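Local coordinates for protein flap endonuclease 1 (Methanocaldococcus jannaschii, PDB 1A76) that cleaves 5'-overhanging flaps of DNA, and trims DNA as a 5'-3' exonuclease, during replication and repair with the help of magnesium ions, at residues E133-P145 against L276-L290. Sequence-based numbering, arbitrary orientation.
Sequences ENCKYLLSLMGIP and LSLKLPDKEGIIKFL
F289 fits as a knob into a hole formed by N134, Y137, L138 and L141, a compact example of how two nearly antiparallel helices, here at 149°, dock with an aromatic knob. With CG anti to the backbone N (chi1 180°), its ring reaches across the interface and presents a face to the edge of Y137, the planes standing at 86° with Y137 CE2 4.0 Å from F289 CD1. Y58 of helix 56-70 makes a second edge-to-face pair with F289. Deeper in, L138 CD1 meets both F289 CD2 and L290 CD1, while I286 CG1 packs 3.8 Å from L141 CB and its CD1 lies against M142 CG. Where helix 129-142 ends, G143 takes positive phi in a Schellman motif, and the chain turns toward strand 146-148 at the sheet margin. D282, the N-cap of helix 283-292, donates its backbone N-H to L141 O, 2.9 Å from N to O and nearly along the carbonyl axis, and accepts from G285 N through OD1. One helix terminus is thereby tied directly to the start of the other. Ahead of D282 the extended chain runs alongside, K279 N using an in-plane lone pair of G143 O, and P145 CD presses to 3.5 Å from L278 CD2. At the looser, exposed edge a water links the Y137 hydroxyl to G285 O; at the loop end another donates to G143 O and S277 O.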
loop_
_atom_site.group_PDB
_atom_site.type_symbol
_atom_site.label_atom_id
_atom_site.label_comp_id
_atom_site.label_asym_id
_atom_site.label_seq_id
_atom_site.Cartn_x
_atom_site.Cartn_y
_atom_site.Cartn_z
ATOM N N GLU A 133 -11.256 -8.719 -1.646
ATOM C CA GLU A 133 -11.202 -10.145 -1.951
ATOM C C GLU A 133 -11.392 -10.356 -3.468
ATOM O O GLU A 133 -10.741 -11.211 -4.060
ATOM C CB GLU A 133 -12.271 -10.897 -1.153
ATOM C CG GLU A 133 -11.904 -11.243 0.318
ATOM C CD GLU A 133 -10.771 -10.403 0.920
ATOM O OE1 GLU A 133 -9.587 -10.759 0.738
ATOM O OE2 GLU A 133 -11.062 -9.390 1.598
ATOM N N ASN A 134 -12.271 -9.563 -4.078
ATOM C CA ASN A 134 -12.550 -9.621 -5.519
ATOM C C ASN A 134 -11.305 -9.245 -6.340
ATOM O O ASN A 134 -11.074 -9.773 -7.428
ATOM C CB ASN A 134 -13.694 -8.668 -5.873
ATOM C CG ASN A 134 -15.073 -9.283 -5.647
ATOM O OD1 ASN A 134 -16.098 -8.589 -5.719
ATOM N ND2 ASN A 134 -15.108 -10.576 -5.382
ATOM N N CYS A 135 -10.506 -8.325 -5.809
ATOM C CA CYS A 135 -9.285 -7.899 -6.477
ATOM C C CYS A 135 -8.262 -9.034 -6.462
ATOM O O CYS A 135 -7.548 -9.255 -7.435
ATOM C CB CYS A 135 -8.710 -6.666 -5.779
ATOM S SG CYS A 135 -9.593 -5.141 -6.197
ATOM N N LYS A 136 -8.202 -9.757 -5.351
ATOM C CA LYS A 136 -7.279 -10.878 -5.228
ATOM C C LYS A 136 -7.700 -11.971 -6.202
ATOM O O LYS A 136 -6.863 -12.607 -6.828
ATOM C CB LYS A 136 -7.299 -11.429 -3.796
ATOM C CG LYS A 136 -6.808 -10.452 -2.745
ATOM C CD LYS A 136 -6.990 -11.055 -1.356
ATOM C CE LYS A 136 -6.117 -10.372 -0.313
ATOM N NZ LYS A 136 -6.535 -10.758 1.078
ATOM N N TYR A 137 -9.005 -12.194 -6.315
ATOM C CA TYR A 137 -9.538 -13.213 -7.220
ATOM C C TYR A 137 -9.167 -12.858 -8.652
ATOM O O TYR A 137 -8.745 -13.712 -9.433
ATOM C CB TYR A 137 -11.061 -13.291 -7.092
ATOM C CG TYR A 137 -11.744 -14.169 -8.137
ATOM C CD1 TYR A 137 -11.404 -15.518 -8.272
ATOM C CD2 TYR A 137 -12.750 -13.655 -8.969
ATOM C CE1 TYR A 137 -12.049 -16.340 -9.209
ATOM C CE2 TYR A 137 -13.404 -14.477 -9.914
ATOM C CZ TYR A 137 -13.044 -15.814 -10.022
ATOM O OH TYR A 137 -13.676 -16.637 -10.930
ATOM N N LEU A 138 -9.331 -11.584 -8.995
ATOM C CA LEU A 138 -9.015 -11.114 -10.335
ATOM C C LEU A 138 -7.535 -11.349 -10.640
ATOM O O LEU A 138 -7.174 -11.761 -11.745
ATOM C CB LEU A 138 -9.360 -9.623 -10.465
ATOM C CG LEU A 138 -8.952 -8.909 -11.764
ATOM C CD1 LEU A 138 -9.619 -9.578 -12.957
ATOM C CD2 LEU A 138 -9.329 -7.426 -11.686
ATOM N N LEU A 139 -6.679 -11.097 -9.655
ATOM C CA LEU A 139 -5.247 -11.285 -9.857
ATOM C C LEU A 139 -4.949 -12.758 -10.102
ATOM O O LEU A 139 -4.101 -13.099 -10.925
ATOM C CB LEU A 139 -4.475 -10.789 -8.645
ATOM C CG LEU A 139 -4.366 -9.261 -8.524
ATOM C CD1 LEU A 139 -3.775 -8.926 -7.162
ATOM C CD2 LEU A 139 -3.487 -8.708 -9.648
ATOM N N SER A 140 -5.651 -13.629 -9.383
ATOM C CA SER A 140 -5.456 -15.068 -9.545
ATOM C C SER A 140 -5.854 -15.469 -10.961
ATOM O O SER A 140 -5.189 -16.277 -11.609
ATOM C CB SER A 140 -6.315 -15.831 -8.543
ATOM O OG SER A 140 -7.646 -15.895 -9.014
ATOM N N LEU A 141 -6.958 -14.910 -11.434
ATOM C CA LEU A 141 -7.434 -15.207 -12.780
ATOM C C LEU A 141 -6.404 -14.702 -13.778
ATOM O O LEU A 141 -6.184 -15.311 -14.821
ATOM C CB LEU A 141 -8.785 -14.520 -13.031
ATOM C CG LEU A 141 -9.962 -15.152 -12.291
ATOM C CD1 LEU A 141 -11.227 -14.369 -12.601
ATOM C CD2 LEU A 141 -10.100 -16.622 -12.695
ATOM N N MET A 142 -5.764 -13.587 -13.441
ATOM C CA MET A 142 -4.765 -12.993 -14.314
ATOM C C MET A 142 -3.413 -13.696 -14.253
ATOM O O MET A 142 -2.523 -13.397 -15.047
ATOM C CB MET A 142 -4.586 -11.514 -13.971
ATOM C CG MET A 142 -5.793 -10.646 -14.279
ATOM S SD MET A 142 -5.508 -8.984 -13.657
ATOM C CE MET A 142 -4.110 -8.472 -14.630
ATOM N N GLY A 143 -3.272 -14.629 -13.317
ATOM C CA GLY A 143 -2.033 -15.375 -13.159
ATOM C C GLY A 143 -0.952 -14.554 -12.493
ATOM O O GLY A 143 0.241 -14.902 -12.559
ATOM N N ILE A 144 -1.371 -13.450 -11.876
ATOM C CA ILE A 144 -0.457 -12.524 -11.200
ATOM C C ILE A 144 -0.385 -12.884 -9.712
ATOM O O ILE A 144 -1.400 -12.898 -9.018
ATOM C CB ILE A 144 -0.944 -11.055 -11.310
ATOM C CG1 ILE A 144 -1.266 -10.693 -12.773
ATOM C CG2 ILE A 144 0.104 -10.123 -10.698
ATOM C CD1 ILE A 144 -0.119 -10.912 -13.751
ATOM N N PRO A 145 0.828 -13.113 -9.197
ATOM C CA PRO A 145 1.004 -13.477 -7.788
ATOM C C PRO A 145 0.793 -12.367 -6.767
ATOM O O PRO A 145 1.121 -11.202 -7.011
ATOM C CB PRO A 145 2.429 -14.016 -7.747
ATOM C CG PRO A 145 3.132 -13.221 -8.806
ATOM C CD PRO A 145 2.121 -13.014 -9.898
ATOM N N LEU A 276 7.072 -15.397 -6.852
ATOM C CA LEU A 276 7.079 -14.315 -7.820
ATOM C C LEU A 276 6.714 -14.853 -9.203
ATOM O O LEU A 276 6.636 -14.101 -10.174
ATOM C CB LEU A 276 8.470 -13.679 -7.851
ATOM C CG LEU A 276 8.861 -12.816 -6.646
ATOM C CD1 LEU A 276 8.987 -13.687 -5.409
ATOM C CD2 LEU A 276 10.174 -12.101 -6.932
ATOM N N SER A 277 6.473 -16.160 -9.273
ATOM C CA SER A 277 6.129 -16.827 -10.517
ATOM C C SER A 277 4.798 -16.360 -11.089
ATOM O O SER A 277 3.831 -16.168 -10.355
ATOM C CB SER A 277 6.066 -18.346 -10.301
ATOM O OG SER A 277 7.360 -18.904 -10.163
ATOM N N LEU A 278 4.766 -16.179 -12.406
ATOM C CA LEU A 278 3.558 -15.777 -13.112
ATOM C C LEU A 278 2.954 -17.024 -13.752
ATOM O O LEU A 278 3.674 -17.957 -14.108
ATOM C CB LEU A 278 3.888 -14.755 -14.204
ATOM C CG LEU A 278 4.818 -13.608 -13.794
ATOM C CD1 LEU A 278 5.107 -12.742 -14.994
ATOM C CD2 LEU A 278 4.170 -12.783 -12.681
ATOM N N LYS A 279 1.638 -17.037 -13.902
ATOM C CA LYS A 279 0.937 -18.164 -14.503
ATOM C C LYS A 279 0.112 -17.649 -15.675
ATOM O O LYS A 279 -0.214 -16.466 -15.727
ATOM C CB LYS A 279 0.001 -18.815 -13.479
ATOM C CG LYS A 279 0.643 -19.097 -12.138
ATOM C CD LYS A 279 -0.274 -19.934 -11.249
ATOM C CE LYS A 279 0.357 -21.283 -10.902
ATOM N NZ LYS A 279 1.252 -21.236 -9.699
ATOM N N LEU A 280 -0.244 -18.528 -16.608
ATOM C CA LEU A 280 -1.038 -18.089 -17.747
ATOM C C LEU A 280 -2.424 -17.646 -17.276
ATOM O O LEU A 280 -3.008 -18.258 -16.384
ATOM C CB LEU A 280 -1.146 -19.215 -18.776
ATOM C CG LEU A 280 0.219 -19.485 -19.410
ATOM C CD1 LEU A 280 0.170 -20.778 -20.225
ATOM C CD2 LEU A 280 0.617 -18.308 -20.274
ATOM N N PRO A 281 -2.964 -16.569 -17.869
ATOM C CA PRO A 281 -4.291 -16.066 -17.482
ATOM C C PRO A 281 -5.483 -16.902 -17.960
ATOM O O PRO A 281 -5.465 -17.450 -19.070
ATOM C CB PRO A 281 -4.331 -14.662 -18.077
ATOM C CG PRO A 281 -3.388 -14.715 -19.241
ATOM C CD PRO A 281 -2.347 -15.756 -18.936
ATOM N N ASP A 282 -6.508 -16.989 -17.112
ATOM C CA ASP A 282 -7.725 -17.717 -17.441
ATOM C C ASP A 282 -8.573 -16.691 -18.189
ATOM O O ASP A 282 -9.342 -15.941 -17.581
ATOM C CB ASP A 282 -8.430 -18.186 -16.152
ATOM C CG ASP A 282 -9.825 -18.751 -16.404
ATOM O OD1 ASP A 282 -10.264 -18.811 -17.579
ATOM O OD2 ASP A 282 -10.493 -19.135 -15.412
ATOM N N LYS A 283 -8.393 -16.650 -19.510
ATOM C CA LYS A 283 -9.090 -15.711 -20.374
ATOM C C LYS A 283 -10.603 -15.692 -20.187
ATOM O O LYS A 283 -11.200 -14.625 -20.120
ATOM C CB LYS A 283 -8.768 -15.999 -21.842
ATOM C CG LYS A 283 -7.296 -15.795 -22.224
ATOM C CD LYS A 283 -7.097 -15.911 -23.733
ATOM C CE LYS A 283 -5.758 -15.308 -24.163
ATOM N NZ LYS A 283 -5.441 -15.594 -25.598
ATOM N N GLU A 284 -11.208 -16.871 -20.103
ATOM C CA GLU A 284 -12.655 -17.007 -19.952
ATOM C C GLU A 284 -13.168 -16.456 -18.628
ATOM O O GLU A 284 -14.185 -15.755 -18.584
ATOM C CB GLU A 284 -13.052 -18.488 -20.069
ATOM C CG GLU A 284 -12.892 -19.089 -21.467
ATOM C CD GLU A 284 -11.439 -19.285 -21.845
ATOM O OE1 GLU A 284 -10.666 -19.746 -20.976
ATOM O OE2 GLU A 284 -11.068 -18.972 -22.998
ATOM N N GLY A 285 -12.472 -16.798 -17.548
ATOM C CA GLY A 285 -12.862 -16.335 -16.230
ATOM C C GLY A 285 -12.751 -14.830 -16.104
ATOM O O GLY A 285 -13.568 -14.203 -15.434
ATOM N N ILE A 286 -11.734 -14.248 -16.734
ATOM C CA ILE A 286 -11.554 -12.804 -16.683
ATOM C C ILE A 286 -12.703 -12.112 -17.411
ATOM O O ILE A 286 -13.261 -11.123 -16.915
ATOM C CB ILE A 286 -10.187 -12.382 -17.308
ATOM C CG1 ILE A 286 -9.046 -12.817 -16.371
ATOM C CG2 ILE A 286 -10.159 -10.886 -17.529
ATOM C CD1 ILE A 286 -7.673 -12.808 -16.993
ATOM N N ILE A 287 -13.068 -12.640 -18.575
ATOM C CA ILE A 287 -14.176 -12.078 -19.354
ATOM C C ILE A 287 -15.482 -12.120 -18.554
ATOM O O ILE A 287 -16.232 -11.138 -18.497
ATOM C CB ILE A 287 -14.384 -12.862 -20.676
ATOM C CG1 ILE A 287 -13.173 -12.649 -21.584
ATOM C CG2 ILE A 287 -15.687 -12.431 -21.354
ATOM C CD1 ILE A 287 -13.457 -12.761 -23.074
ATOM N N LYS A 288 -15.747 -13.257 -17.932
ATOM C CA LYS A 288 -16.952 -13.418 -17.151
ATOM C C LYS A 288 -16.978 -12.467 -15.974
ATOM O O LYS A 288 -17.987 -11.821 -15.706
ATOM C CB LYS A 288 -17.067 -14.853 -16.646
ATOM C CG LYS A 288 -18.313 -15.114 -15.829
ATOM C CD LYS A 288 -18.192 -16.382 -14.993
ATOM C CE LYS A 288 -19.441 -16.584 -14.141
ATOM N NZ LYS A 288 -19.536 -17.982 -13.628
ATOM N N PHE A 289 -15.865 -12.380 -15.259
ATOM C CA PHE A 289 -15.814 -11.504 -14.099
ATOM C C PHE A 289 -15.911 -10.034 -14.501
ATOM O O PHE A 289 -16.780 -9.293 -14.010
ATOM C CB PHE A 289 -14.521 -11.755 -13.300
ATOM C CG PHE A 289 -14.392 -10.878 -12.093
ATOM C CD1 PHE A 289 -15.193 -11.095 -10.975
ATOM C CD2 PHE A 289 -13.506 -9.806 -12.089
ATOM C CE1 PHE A 289 -15.115 -10.252 -9.865
ATOM C CE2 PHE A 289 -13.416 -8.954 -10.986
ATOM C CZ PHE A 289 -14.228 -9.180 -9.869
ATOM N N LEU A 290 -15.031 -9.622 -15.411
ATOM C CA LEU A 290 -14.971 -8.240 -15.875
ATOM C C LEU A 290 -16.112 -7.776 -16.797
ATOM O O LEU A 290 -16.790 -6.776 -16.517
ATOM C CB LEU A 290 -13.617 -7.996 -16.570
ATOM C CG LEU A 290 -12.580 -7.086 -15.891
ATOM C CD1 LEU A 290 -12.594 -7.265 -14.363
ATOM C CD2 LEU A 290 -11.198 -7.383 -16.476
HETATM O O HOH W 1 -14.762 -15.456 -13.280
HETATM O O HOH W 2 1.154 -16.279 -10.517
#